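Local coordinates for D-alanyl-D-alanine carboxypeptidase (Penicillin binding protein) family protein (Francisella tularensis subsp. tularensis, PDB 6OSU) that probably trims the terminal D-alanine from peptidoglycan precursor peptides, as a serine D-alanyl-D-alanine carboxypeptidase of the penicillin-binding protein type, at residues Leu83-Met88 and Ser112-Val117; Ser326-Val331 and Thr367-Tyr372; Pro339-Ala344 and Lys355-Ser360. All coordinates share one frame; numbering follows the deposited sequence.

Contact 1. Residues Leu83-Met88 and Ser112-Val117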
ATOM      1  N   LEU A  83       1.550  21.681  10.288  1.00 69.60           N
ATOM      2  CA  LEU A  83       2.632  21.775   9.327  1.00 66.97           C
ATOM      3  C   LEU A  83       2.002  22.041   7.969  1.00 67.03           C
ATOM      4  O   LEU A  83       0.829  21.737   7.742  1.00 68.18           O
ATOM      5  CB  LEU A  83       3.467  20.487   9.313  1.00 64.72           C
ATOM      6  CG  LEU A  83       4.956  20.525   8.968  1.00 63.25           C
ATOM      7  CD1 LEU A  83       5.716  21.348   9.989  1.00 65.52           C
ATOM      8  CD2 LEU A  83       5.514  19.114   8.900  1.00 59.82           C
ATOM      9  N   SER A  84       2.782  22.630   7.070  1.00 66.90           N
ATOM     10  CA  SER A  84       2.367  22.767   5.683  1.00 67.05           C
ATOM     11  C   SER A  84       3.531  22.389   4.783  1.00 66.25           C
ATOM     12  O   SER A  84       4.688  22.376   5.207  1.00 65.47           O
ATOM     13  CB  SER A  84       1.886  24.186   5.364  1.00 69.73           C
ATOM     14  OG  SER A  84       2.916  24.963   4.786  1.00 69.94           O
ATOM     15  N   TRP A  85       3.205  22.057   3.531  1.00 65.59           N
ATOM     16  CA  TRP A  85       4.242  21.759   2.549  1.00 63.26           C
ATOM     17  C   TRP A  85       5.216  22.919   2.386  1.00 65.84           C
ATOM     18  O   TRP A  85       6.394  22.702   2.070  1.00 65.69           O
ATOM     19  CB  TRP A  85       3.605  21.416   1.203  1.00 62.22           C
ATOM     20  CG  TRP A  85       2.765  20.183   1.221  1.00 61.07           C
ATOM     21  CD1 TRP A  85       1.404  20.118   1.173  1.00 62.82           C
ATOM     22  CD2 TRP A  85       3.231  18.828   1.284  1.00 58.90           C
ATOM     23  NE1 TRP A  85       0.992  18.806   1.203  1.00 61.53           N
ATOM     24  CE2 TRP A  85       2.095  17.995   1.271  1.00 58.04           C
ATOM     25  CE3 TRP A  85       4.498  18.240   1.351  1.00 57.35           C
ATOM     26  CZ2 TRP A  85       2.186  16.608   1.323  1.00 55.28           C
ATOM     27  CZ3 TRP A  85       4.587  16.861   1.403  1.00 55.26           C
ATOM     28  CH2 TRP A  85       3.437  16.060   1.389  1.00 54.16           C
ATOM     29  N   ASP A  86       4.748  24.151   2.607  1.00 67.85           N
ATOM     30  CA  ASP A  86       5.551  25.352   2.419  1.00 70.87           C
ATOM     31  C   ASP A  86       6.470  25.658   3.594  1.00 70.98           C
ATOM     32  O   ASP A  86       7.365  26.496   3.446  1.00 74.08           O
ATOM     33  CB  ASP A  86       4.642  26.563   2.181  1.00 76.07           C
ATOM     34  CG  ASP A  86       3.761  26.407   0.952  1.00 78.18           C
ATOM     35  OD1 ASP A  86       4.012  25.479   0.155  1.00 76.32           O
ATOM     36  OD2 ASP A  86       2.818  27.215   0.785  1.00 81.61           O
ATOM     37  N   THR A  87       6.269  25.018   4.746  1.00 68.52           N
ATOM     38  CA  THR A  87       7.042  25.349   5.939  1.00 68.29           C
ATOM     39  C   THR A  87       8.531  25.124   5.698  1.00 67.41           C
ATOM     40  O   THR A  87       8.936  24.121   5.106  1.00 65.33           O
ATOM     41  CB  THR A  87       6.563  24.510   7.129  1.00 66.01           C
ATOM     42  OG1 THR A  87       5.187  24.810   7.402  1.00 68.32           O
ATOM     43  CG2 THR A  87       7.396  24.795   8.374  1.00 65.42           C
ATOM     44  N   MET A  88       9.347  26.072   6.159  1.00 69.78           N
ATOM     45  CA  MET A  88      10.794  26.036   5.979  1.00 70.02           C
ATOM     46  C   MET A  88      11.451  25.510   7.252  1.00 68.77           C
ATOM     47  O   MET A  88      11.367  26.149   8.306  1.00 70.40           O
ATOM     48  CB  MET A  88      11.326  27.427   5.636  1.00 73.54           C
ATOM     49  CG  MET A  88      10.625  28.091   4.458  1.00 76.27           C
ATOM     50  SD  MET A  88      10.949  27.274   2.882  1.00 75.72           S
ATOM     51  CE  MET A  88      12.722  27.487   2.746  1.00 75.94           C
ATOM     52  N   SER A 112      12.098  23.557   2.444  1.00 62.56           N
ATOM     53  CA  SER A 112      10.667  23.356   2.597  1.00 62.19           C
ATOM     54  C   SER A 112      10.351  21.896   2.921  1.00 59.56           C
ATOM     55  O   SER A 112      11.142  20.984   2.657  1.00 58.18           O
ATOM     56  CB  SER A 112       9.923  23.786   1.331  1.00 62.97           C
ATOM     57  OG  SER A 112      10.110  22.853   0.284  1.00 61.47           O
ATOM     58  N   VAL A 113       9.174  21.685   3.518  1.00 59.46           N
ATOM     59  CA  VAL A 113       8.697  20.328   3.778  1.00 57.78           C
ATOM     60  C   VAL A 113       8.608  19.549   2.478  1.00 57.92           C
ATOM     61  O   VAL A 113       9.035  18.391   2.395  1.00 56.38           O
ATOM     62  CB  VAL A 113       7.333  20.355   4.495  1.00 57.64           C
ATOM     63  CG1 VAL A 113       6.804  18.944   4.684  1.00 54.41           C
ATOM     64  CG2 VAL A 113       7.427  21.067   5.820  1.00 59.06           C
ATOM     65  N   ARG A 114       8.046  20.179   1.440  1.00 60.65           N
ATOM     66  CA  ARG A 114       7.886  19.496   0.161  1.00 60.78           C
ATOM     67  C   ARG A 114       9.220  18.962  -0.348  1.00 57.39           C
ATOM     68  O   ARG A 114       9.304  17.812  -0.795  1.00 54.39           O
ATOM     69  CB  ARG A 114       7.243  20.436  -0.862  1.00 64.95           C
ATOM     70  CG  ARG A 114       6.499  19.703  -1.974  1.00 67.18           C
ATOM     71  CD  ARG A 114       5.732  20.640  -2.907  1.00 72.99           C
ATOM     72  NE  ARG A 114       4.329  20.825  -2.523  1.00 77.97           N
ATOM     73  CZ  ARG A 114       3.372  19.910  -2.686  1.00 79.97           C
ATOM     74  NH1 ARG A 114       3.657  18.723  -3.211  1.00 79.03           N
ATOM     75  NH2 ARG A 114       2.124  20.178  -2.315  1.00 81.34           N
ATOM     76  N   ASN A 115      10.281  19.769  -0.256  1.00 56.99           N
ATOM     77  CA  ASN A 115      11.595  19.306  -0.694  1.00 56.55           C
ATOM     78  C   ASN A 115      12.131  18.200   0.211  1.00 55.18           C
ATOM     79  O   ASN A 115      12.667  17.198  -0.278  1.00 54.03           O
ATOM     80  CB  ASN A 115      12.578  20.472  -0.753  1.00 58.54           C
ATOM     81  CG  ASN A 115      12.322  21.388  -1.932  1.00 62.16           C
ATOM     82  OD1 ASN A 115      11.817  20.958  -2.969  1.00 62.02           O
ATOM     83  ND2 ASN A 115      12.680  22.660  -1.784  1.00 65.88           N
ATOM     84  N   LEU A 116      12.002  18.366   1.533  1.00 55.41           N
ATOM     85  CA  LEU A 116      12.513  17.359   2.462  1.00 54.58           C
ATOM     86  C   LEU A 116      11.764  16.040   2.321  1.00 52.59           C
ATOM     87  O   LEU A 116      12.375  14.967   2.368  1.00 51.09           O
ATOM     88  CB  LEU A 116      12.422  17.866   3.902  1.00 54.95           C
ATOM     89  CG  LEU A 116      13.397  18.962   4.327  1.00 55.95           C
ATOM     90  CD1 LEU A 116      13.135  19.370   5.766  1.00 56.45           C
ATOM     91  CD2 LEU A 116      14.832  18.493   4.155  1.00 54.85           C
ATOM     92  N   VAL A 117      10.440  16.098   2.155  1.00 52.69           N
ATOM     93  CA  VAL A 117       9.668  14.872   1.986  1.00 52.05           C
ATOM     94  C   VAL A 117      10.027  14.195   0.672  1.00 53.38           C
ATOM     95  O   VAL A 117      10.120  12.963   0.596  1.00 53.51           O
ATOM     96  CB  VAL A 117       8.160  15.171   2.082  1.00 52.00           C
ATOM     97  CG1 VAL A 117       7.344  13.949   1.701  1.00 49.77           C
ATOM     98  CG2 VAL A 117       7.806  15.621   3.484  1.00 53.00           C
TER
HETATM   99  O   HOH W   1       4.724  23.499  -1.818  1.00 55.52           O
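Val113 is driven into the turn Ser84-Thr87, and this is the tight part of the contact. Its CG2 lies 3.1 Å from Ser84 O and meets Thr87 CB and Leu83 CG. Around it two backbone bonds tie the turn to helix 113-123: Val113 N gives to Thr87 O at 2.9 Å, and Arg114 N to an in-plane lone pair of Trp85 O. Ser112 is the N-cap of that helix, its OG accepting from Asn115 N, and within the type I turn Ser84 OG accepts from Asp86 N, an ST turn. The joint belongs to the S11 catalytic domain; inward, Val117 rests against Val74 of helix 66-79, its side chain about 9 Å from that of Lys67, the predicted proton acceptor. Val117 CB also reaches the Trp85 ring edge at CZ3, 4.0 Å away. Outward the packing gives way to polar surface. Chi3 of Arg114 (-94°) sets NE off the extended chain line, and the guanidinium beyond it lies over one indole face, planes 27° apart, a cation-pi stack with NH2 3.6 Å from Trp85 CG. Water 1 accepts from Arg114 NE and donates to Asp86 OD1, two atoms 5.4 Å apart and not touching.

Contact 2. Residues Ser326-Val331 and Thr367-Tyr372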
ATOM      1  N   SER A 326      -4.065  -9.867 -12.152  1.00 58.32           N
ATOM      2  CA  SER A 326      -4.576 -10.614 -13.293  1.00 60.62           C
ATOM      3  C   SER A 326      -5.457 -11.798 -12.914  1.00 62.16           C
ATOM      4  O   SER A 326      -6.135 -12.346 -13.789  1.00 64.06           O
ATOM      5  CB  SER A 326      -3.415 -11.119 -14.157  1.00 61.29           C
ATOM      6  OG  SER A 326      -2.686 -12.119 -13.469  1.00 61.02           O
ATOM      7  N   LYS A 327      -5.468 -12.215 -11.649  1.00 61.45           N
ATOM      8  CA  LYS A 327      -6.238 -13.385 -11.253  1.00 62.20           C
ATOM      9  C   LYS A 327      -7.328 -13.094 -10.233  1.00 61.03           C
ATOM     10  O   LYS A 327      -8.095 -14.004  -9.903  1.00 61.34           O
ATOM     11  CB  LYS A 327      -5.302 -14.473 -10.705  1.00 61.92           C
ATOM     12  CG  LYS A 327      -4.208 -14.856 -11.684  1.00 63.27           C
ATOM     13  CD  LYS A 327      -3.835 -16.318 -11.584  1.00 65.52           C
ATOM     14  CE  LYS A 327      -3.260 -16.808 -12.905  1.00 68.41           C
ATOM     15  NZ  LYS A 327      -4.260 -16.700 -14.005  1.00 70.36           N
ATOM     16  N   TYR A 328      -7.441 -11.862  -9.742  1.00 60.04           N
ATOM     17  CA  TYR A 328      -8.373 -11.541  -8.672  1.00 59.58           C
ATOM     18  C   TYR A 328      -9.288 -10.398  -9.094  1.00 60.42           C
ATOM     19  O   TYR A 328      -9.142  -9.808 -10.168  1.00 62.42           O
ATOM     20  CB  TYR A 328      -7.629 -11.209  -7.375  1.00 58.15           C
ATOM     21  CG  TYR A 328      -7.103 -12.439  -6.679  1.00 59.07           C
ATOM     22  CD1 TYR A 328      -7.863 -13.092  -5.718  1.00 59.38           C
ATOM     23  CD2 TYR A 328      -5.857 -12.964  -6.997  1.00 60.73           C
ATOM     24  CE1 TYR A 328      -7.395 -14.225  -5.081  1.00 60.15           C
ATOM     25  CE2 TYR A 328      -5.378 -14.099  -6.366  1.00 62.05           C
ATOM     26  CZ  TYR A 328      -6.154 -14.724  -5.407  1.00 61.62           C
ATOM     27  OH  TYR A 328      -5.688 -15.853  -4.776  1.00 62.99           O
ATOM     28  N   GLU A 329     -10.232 -10.081  -8.213  1.00 59.31           N
ATOM     29  CA  GLU A 329     -11.369  -9.239  -8.549  1.00 58.93           C
ATOM     30  C   GLU A 329     -12.080  -8.857  -7.261  1.00 56.63           C
ATOM     31  O   GLU A 329     -12.176  -9.675  -6.341  1.00 55.45           O
ATOM     32  CB  GLU A 329     -12.321  -9.990  -9.488  1.00 61.45           C
ATOM     33  CG  GLU A 329     -13.231  -9.128 -10.324  1.00 63.92           C
ATOM     34  CD  GLU A 329     -13.829  -9.905 -11.482  1.00 68.09           C
ATOM     35  OE1 GLU A 329     -14.644 -10.817 -11.233  1.00 69.29           O
ATOM     36  OE2 GLU A 329     -13.465  -9.620 -12.645  1.00 69.98           O
ATOM     37  N   ASN A 330     -12.563  -7.620  -7.194  1.00 55.60           N
ATOM     38  CA  ASN A 330     -13.365  -7.153  -6.069  1.00 54.93           C
ATOM     39  C   ASN A 330     -14.837  -7.288  -6.435  1.00 57.71           C
ATOM     40  O   ASN A 330     -15.273  -6.768  -7.468  1.00 59.43           O
ATOM     41  CB  ASN A 330     -13.025  -5.709  -5.700  1.00 53.10           C
ATOM     42  CG  ASN A 330     -11.775  -5.604  -4.845  1.00 52.72           C
ATOM     43  OD1 ASN A 330     -11.102  -6.602  -4.584  1.00 53.80           O
ATOM     44  ND2 ASN A 330     -11.455  -4.394  -4.408  1.00 51.91           N
ATOM     45  N   VAL A 331     -15.592  -7.997  -5.595  1.00 58.03           N
ATOM     46  CA  VAL A 331     -17.007  -8.260  -5.825  1.00 59.94           C
ATOM     47  C   VAL A 331     -17.777  -7.978  -4.541  1.00 59.54           C
ATOM     48  O   VAL A 331     -17.362  -8.390  -3.451  1.00 58.27           O
ATOM     49  CB  VAL A 331     -17.254  -9.713  -6.289  1.00 61.02           C
ATOM     50  CG1 VAL A 331     -18.736  -9.952  -6.514  1.00 62.78           C
ATOM     51  CG2 VAL A 331     -16.471 -10.013  -7.559  1.00 61.73           C
ATOM     52  N   THR A 367     -12.207  -9.682  -2.092  1.00 56.51           N
ATOM     53  CA  THR A 367     -11.310  -9.929  -3.217  1.00 56.27           C
ATOM     54  C   THR A 367     -11.259 -11.434  -3.460  1.00 55.93           C
ATOM     55  O   THR A 367     -10.748 -12.189  -2.625  1.00 56.76           O
ATOM     56  CB  THR A 367      -9.919  -9.367  -2.931  1.00 57.54           C
ATOM     57  OG1 THR A 367     -10.007  -7.953  -2.718  1.00 58.41           O
ATOM     58  CG2 THR A 367      -8.979  -9.644  -4.094  1.00 57.53           C
ATOM     59  N   VAL A 368     -11.792 -11.873  -4.595  1.00 55.04           N
ATOM     60  CA  VAL A 368     -11.923 -13.299  -4.889  1.00 55.27           C
ATOM     61  C   VAL A 368     -11.333 -13.566  -6.269  1.00 54.81           C
ATOM     62  O   VAL A 368     -11.200 -12.648  -7.092  1.00 53.62           O
ATOM     63  CB  VAL A 368     -13.397 -13.763  -4.813  1.00 55.91           C
ATOM     64  CG1 VAL A 368     -13.943 -13.576  -3.404  1.00 56.53           C
ATOM     65  CG2 VAL A 368     -14.245 -13.004  -5.817  1.00 55.31           C
ATOM     66  N   PRO A 369     -10.952 -14.814  -6.546  1.00 55.64           N
ATOM     67  CA  PRO A 369     -10.441 -15.140  -7.885  1.00 56.24           C
ATOM     68  C   PRO A 369     -11.477 -14.850  -8.961  1.00 55.76           C
ATOM     69  O   PRO A 369     -12.673 -15.092  -8.777  1.00 55.24           O
ATOM     70  CB  PRO A 369     -10.137 -16.639  -7.791  1.00 58.11           C
ATOM     71  CG  PRO A 369      -9.921 -16.891  -6.330  1.00 57.73           C
ATOM     72  CD  PRO A 369     -10.846 -15.957  -5.619  1.00 55.92           C
ATOM     73  N   LYS A 370     -11.002 -14.319 -10.095  1.00 56.28           N
ATOM     74  CA  LYS A 370     -11.889 -14.063 -11.227  1.00 58.29           C
ATOM     75  C   LYS A 370     -12.637 -15.322 -11.636  1.00 60.59           C
ATOM     76  O   LYS A 370     -13.814 -15.262 -12.010  1.00 61.89           O
ATOM     77  CB  LYS A 370     -11.095 -13.530 -12.419  1.00 61.18           C
ATOM     78  CG  LYS A 370     -10.725 -12.063 -12.364  1.00 61.84           C
ATOM     79  CD  LYS A 370     -10.298 -11.589 -13.747  1.00 64.79           C
ATOM     80  CE  LYS A 370      -8.899 -10.991 -13.742  1.00 66.11           C
ATOM     81  NZ  LYS A 370      -8.831  -9.693 -13.009  1.00 65.80           N
ATOM     82  N   THR A 371     -11.969 -16.474 -11.566  1.00 61.89           N
ATOM     83  CA  THR A 371     -12.567 -17.727 -12.000  1.00 64.11           C
ATOM     84  C   THR A 371     -13.667 -18.214 -11.064  1.00 63.77           C
ATOM     85  O   THR A 371     -14.460 -19.073 -11.463  1.00 66.43           O
ATOM     86  CB  THR A 371     -11.484 -18.799 -12.128  1.00 66.51           C
ATOM     87  OG1 THR A 371     -10.728 -18.858 -10.912  1.00 65.98           O
ATOM     88  CG2 THR A 371     -10.548 -18.470 -13.279  1.00 67.44           C
ATOM     89  N   TYR A 372     -13.734 -17.695  -9.835  1.00 60.83           N
ATOM     90  CA  TYR A 372     -14.788 -18.107  -8.912  1.00 60.67           C
ATOM     91  C   TYR A 372     -16.101 -17.382  -9.172  1.00 60.64           C
ATOM     92  O   TYR A 372     -17.170 -17.929  -8.876  1.00 60.68           O
ATOM     93  CB  TYR A 372     -14.382 -17.848  -7.457  1.00 58.87           C
ATOM     94  CG  TYR A 372     -13.355 -18.786  -6.857  1.00 59.23           C
ATOM     95  CD1 TYR A 372     -13.082 -18.745  -5.495  1.00 58.12           C
ATOM     96  CD2 TYR A 372     -12.649 -19.694  -7.638  1.00 60.90           C
ATOM     97  CE1 TYR A 372     -12.150 -19.579  -4.924  1.00 58.77           C
ATOM     98  CE2 TYR A 372     -11.708 -20.538  -7.071  1.00 62.01           C
ATOM     99  CZ  TYR A 372     -11.465 -20.472  -5.711  1.00 61.33           C
ATOM    100  OH  TYR A 372     -10.537 -21.296  -5.126  1.00 64.03           O
TER
HETATM  101  O   HOH W   2      -8.978 -16.194 -11.337  1.00 68.40           O
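Strands 328-331 and 367-369 run antiparallel but strongly twisted, their short axes 4.4 Å apart at closest and 133° between directions, with Tyr328 facing Pro369 and Asn330 facing Thr367 as non-hydrogen-bonded pairs around the hydrogen-bonded pair Glu329-Val368. They form a two-stranded sheet directly after helix 310-327, within the PBP5-type C-terminal family region. Val368 N donates to Glu329 O at 2.8 Å, and beyond the last pair Lys370 N reaches Lys327 O from above its carbonyl plane. That carbonyl also receives water 2, which in turn accepts from Thr371 N.

The Tyr328 side chain lies beside Pro369 and points the same way: its CD1 comes 3.5 Å from Val368 C, and CE1 meets Pro369 CG. Phe300 and Val51, from strands of the catalytic domain, and Pro30 from a loop also touch this tyrosine, consistent with a place at the junction of the two domains. Pro369 works on two fronts, for its CG also sits over the centre of the Tyr372 ring, 3.7 Å above the plane. Thr367 CG2 touches Tyr328 CB, while Thr367 OG1 is hydrogen-bonded to Thr47 OG1, another link to the catalytic domain.

On the face carrying Glu329 and Val368, the side chains of Val331 and Val368 cross at about a right angle, CG2 to CG2. Glu329 meets Lys370 in the same crosswise manner, OE2 3.7 Å from the lysine CG, although the charged ends stay 4.6 Å apart from OE2 to NZ. In the lysine chain chi3 (-123°) puts CE beside Ser326 O at the helix end, and chi4 turns NZ to the first strand residue, where Lys370 NZ donates to Tyr328 O at 2.9 Å, tilted 20° from the carbonyl plane.

Contact 3. Residues Pro339-Ala344 and Lys355-Ser360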
ATOM      1  N   PRO A 339     -32.776  -8.396   2.281  1.00 83.31           N
ATOM      2  CA  PRO A 339     -33.545  -9.481   2.894  1.00 85.03           C
ATOM      3  C   PRO A 339     -33.294 -10.813   2.206  1.00 85.22           C
ATOM      4  O   PRO A 339     -33.022 -10.884   1.006  1.00 84.41           O
ATOM      5  CB  PRO A 339     -35.002  -9.031   2.712  1.00 87.71           C
ATOM      6  CG  PRO A 339     -34.933  -7.566   2.380  1.00 87.15           C
ATOM      7  CD  PRO A 339     -33.642  -7.388   1.650  1.00 84.73           C
ATOM      8  N   VAL A 340     -33.374 -11.881   2.997  1.00 86.69           N
ATOM      9  CA  VAL A 340     -33.324 -13.258   2.512  1.00 88.20           C
ATOM     10  C   VAL A 340     -34.419 -14.007   3.259  1.00 92.21           C
ATOM     11  O   VAL A 340     -34.253 -14.342   4.437  1.00 91.77           O
ATOM     12  CB  VAL A 340     -31.953 -13.911   2.733  1.00 84.95           C
ATOM     13  CG1 VAL A 340     -32.003 -15.381   2.352  1.00 86.39           C
ATOM     14  CG2 VAL A 340     -30.884 -13.191   1.910  1.00 81.76           C
ATOM     15  N   THR A 341     -35.529 -14.286   2.580  1.00 96.58           N
ATOM     16  CA  THR A 341     -36.695 -14.905   3.191  1.00100.43           C
ATOM     17  C   THR A 341     -36.765 -16.385   2.832  1.00102.51           C
ATOM     18  O   THR A 341     -36.452 -16.776   1.705  1.00102.08           O
ATOM     19  CB  THR A 341     -37.978 -14.202   2.735  1.00102.73           C
ATOM     20  OG1 THR A 341     -37.798 -12.782   2.802  1.00101.26           O
ATOM     21  CG2 THR A 341     -39.160 -14.605   3.612  1.00105.39           C
ATOM     22  N   ILE A 342     -37.163 -17.210   3.805  1.00104.85           N
ATOM     23  CA  ILE A 342     -37.373 -18.640   3.598  1.00107.69           C
ATOM     24  C   ILE A 342     -38.625 -19.057   4.362  1.00109.98           C
ATOM     25  O   ILE A 342     -39.144 -18.322   5.204  1.00109.94           O
ATOM     26  CB  ILE A 342     -36.174 -19.499   4.057  1.00107.89           C
ATOM     27  CG1 ILE A 342     -36.015 -19.418   5.575  1.00108.22           C
ATOM     28  CG2 ILE A 342     -34.890 -19.086   3.342  1.00105.06           C
ATOM     29  CD1 ILE A 342     -35.732 -20.757   6.229  1.00109.88           C
ATOM     30  N   SER A 343     -39.100 -20.263   4.060  1.00112.16           N
ATOM     31  CA  SER A 343     -40.248 -20.815   4.769  1.00115.52           C
ATOM     32  C   SER A 343     -39.851 -21.240   6.176  1.00116.09           C
ATOM     33  O   SER A 343     -38.816 -21.879   6.381  1.00115.21           O
ATOM     34  CB  SER A 343     -40.819 -22.011   4.009  1.00118.85           C
ATOM     35  OG  SER A 343     -39.817 -22.981   3.765  1.00118.38           O
ATOM     36  N   ALA A 344     -40.690 -20.893   7.150  1.00119.01           N
ATOM     37  CA  ALA A 344     -40.431 -21.219   8.547  1.00121.77           C
ATOM     38  C   ALA A 344     -41.071 -22.530   8.989  1.00125.64           C
ATOM     39  O   ALA A 344     -40.989 -22.873  10.174  1.00128.07           O
ATOM     40  CB  ALA A 344     -40.916 -20.084   9.454  1.00122.94           C
ATOM     41  N   LYS A 355     -43.294 -16.985   7.823  1.00119.92           N
ATOM     42  CA  LYS A 355     -42.039 -17.014   7.085  1.00113.31           C
ATOM     43  C   LYS A 355     -40.997 -16.204   7.846  1.00108.86           C
ATOM     44  O   LYS A 355     -41.328 -15.351   8.675  1.00110.98           O
ATOM     45  CB  LYS A 355     -42.196 -16.449   5.662  1.00112.87           C
ATOM     46  CG  LYS A 355     -42.557 -17.480   4.599  1.00113.54           C
ATOM     47  CD  LYS A 355     -43.801 -17.068   3.820  1.00118.39           C
ATOM     48  CE  LYS A 355     -43.711 -15.630   3.316  1.00118.21           C
ATOM     49  NZ  LYS A 355     -42.551 -15.398   2.412  1.00113.53           N
ATOM     50  N   LEU A 356     -39.726 -16.471   7.552  1.00102.90           N
ATOM     51  CA  LEU A 356     -38.609 -15.846   8.254  1.00 99.28           C
ATOM     52  C   LEU A 356     -37.714 -15.112   7.264  1.00 95.87           C
ATOM     53  O   LEU A 356     -37.206 -15.716   6.313  1.00 93.23           O
ATOM     54  CB  LEU A 356     -37.793 -16.885   9.027  1.00 96.52           C
ATOM     55  CG  LEU A 356     -36.552 -16.357   9.755  1.00 93.19           C
ATOM     56  CD1 LEU A 356     -36.941 -15.359  10.835  1.00 96.01           C
ATOM     57  CD2 LEU A 356     -35.731 -17.498  10.342  1.00 91.16           C
ATOM     58  N   THR A 357     -37.512 -13.817   7.498  1.00 96.25           N
ATOM     59  CA  THR A 357     -36.566 -13.005   6.744  1.00 91.81           C
ATOM     60  C   THR A 357     -35.367 -12.683   7.625  1.00 88.15           C
ATOM     61  O   THR A 357     -35.523 -12.361   8.806  1.00 90.30           O
ATOM     62  CB  THR A 357     -37.212 -11.705   6.250  1.00 93.81           C
ATOM     63  OG1 THR A 357     -38.267 -12.011   5.330  1.00 96.25           O
ATOM     64  CG2 THR A 357     -36.193 -10.815   5.561  1.00 90.33           C
ATOM     65  N   VAL A 358     -34.170 -12.783   7.045  1.00 82.84           N
ATOM     66  CA  VAL A 358     -32.929 -12.497   7.746  1.00 81.26           C
ATOM     67  C   VAL A 358     -32.130 -11.486   6.934  1.00 80.11           C
ATOM     68  O   VAL A 358     -32.303 -11.347   5.720  1.00 79.59           O
ATOM     69  CB  VAL A 358     -32.094 -13.772   7.995  1.00 79.20           C
ATOM     70  CG1 VAL A 358     -32.886 -14.772   8.819  1.00 81.64           C
ATOM     71  CG2 VAL A 358     -31.660 -14.389   6.672  1.00 76.69           C
ATOM     72  N   ALA A 359     -31.245 -10.772   7.627  1.00 79.61           N
ATOM     73  CA  ALA A 359     -30.400  -9.764   7.002  1.00 77.01           C
ATOM     74  C   ALA A 359     -29.279  -9.404   7.964  1.00 76.97           C
ATOM     75  O   ALA A 359     -29.367  -9.654   9.170  1.00 78.49           O
ATOM     76  CB  ALA A 359     -31.196  -8.512   6.615  1.00 78.79           C
ATOM     77  N   SER A 360     -28.217  -8.822   7.408  1.00 74.98           N
ATOM     78  CA  SER A 360     -27.104  -8.281   8.174  1.00 76.27           C
ATOM     79  C   SER A 360     -26.878  -6.828   7.780  1.00 78.42           C
ATOM     80  O   SER A 360     -27.062  -6.453   6.617  1.00 77.76           O
ATOM     81  CB  SER A 360     -25.822  -9.097   7.948  1.00 73.20           C
ATOM     82  OG  SER A 360     -24.683  -8.413   8.450  1.00 73.64           O
TER
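A beta hairpin, strand 340-343 returning as strand 355-359 through a long loop, forms one margin of the five-stranded antiparallel sheet in the PBP5-type C-terminal domain. Strand 340-343 is outermost within the chain, and strand 355-359 pairs on its other flank with strand 409-417. Two hydrogen-bonded pairs fasten the hairpin. At Val340-Val358 both N-H groups give to the facing carbonyl at 3.0 Å, Val340 N to Val358 O in the carbonyl plane, Val358 N to Val340 O from well above it. Ile342 and Leu356 repeat this exchange more regularly, and Leu356 N to Ile342 O is almost straight, 175° at the hydrogen. Between them the non-hydrogen-bonded pair Thr341-Thr357 brings the CA atoms to 4.0 Å, with Thr341 CA also directing its hydrogen at Leu356 O.

The two faces differ in character. Val340, Ile342, Leu356 and Val358 occupy the apolar one, where Val358 CG2 lies 4.0 Å from Val340 CB; Ile380 and Phe382 of strand 376-382, the other outermost strand of the same sheet, touch these side chains. At the loop end Ala344 CB adds an apolar contact, 4.5 Å from Leu356 CB.

The other face is polar and more exposed. Lys355 CG lies 3.6 Å from Ile342 O; the chain beyond is bent, and NZ ends near Thr341 CG2. Pro339 CB rests on Thr357 CG2 at the far end. Both threonines hold OG1 anti to their carbonyl carbon (chi1 -45° in Thr341, -64° in Thr357), and their side chains meet obliquely in a hydroxyl-to-hydroxyl hydrogen bond, Thr341 OG1 to Thr357 OG1 at 2.7 Å.

Overall arrangement
All three contacts are partly buried, and no helix or strand is shared between them. Contact 1 belongs to the catalytic domain and alone approaches the predicted active-site residues; it joins a turn to a helix start by two backbone bonds, valine packing and a cation-pi stack. Contacts 2 and 3 are antiparallel strand pairs whose strands follow each other in the chain, 328-334 before 340-343 and 355-359 before 364-369, so contact 3 is nested inside the loop that contact 2 closes. Contact 2 adds a lysine-to-carbonyl bond and aromatic-proline packing to its short pairing. Contact 3, on an outermost strand about 57 Å from contact 1 between centres, relies on regular backbone bonds and a threonine pair.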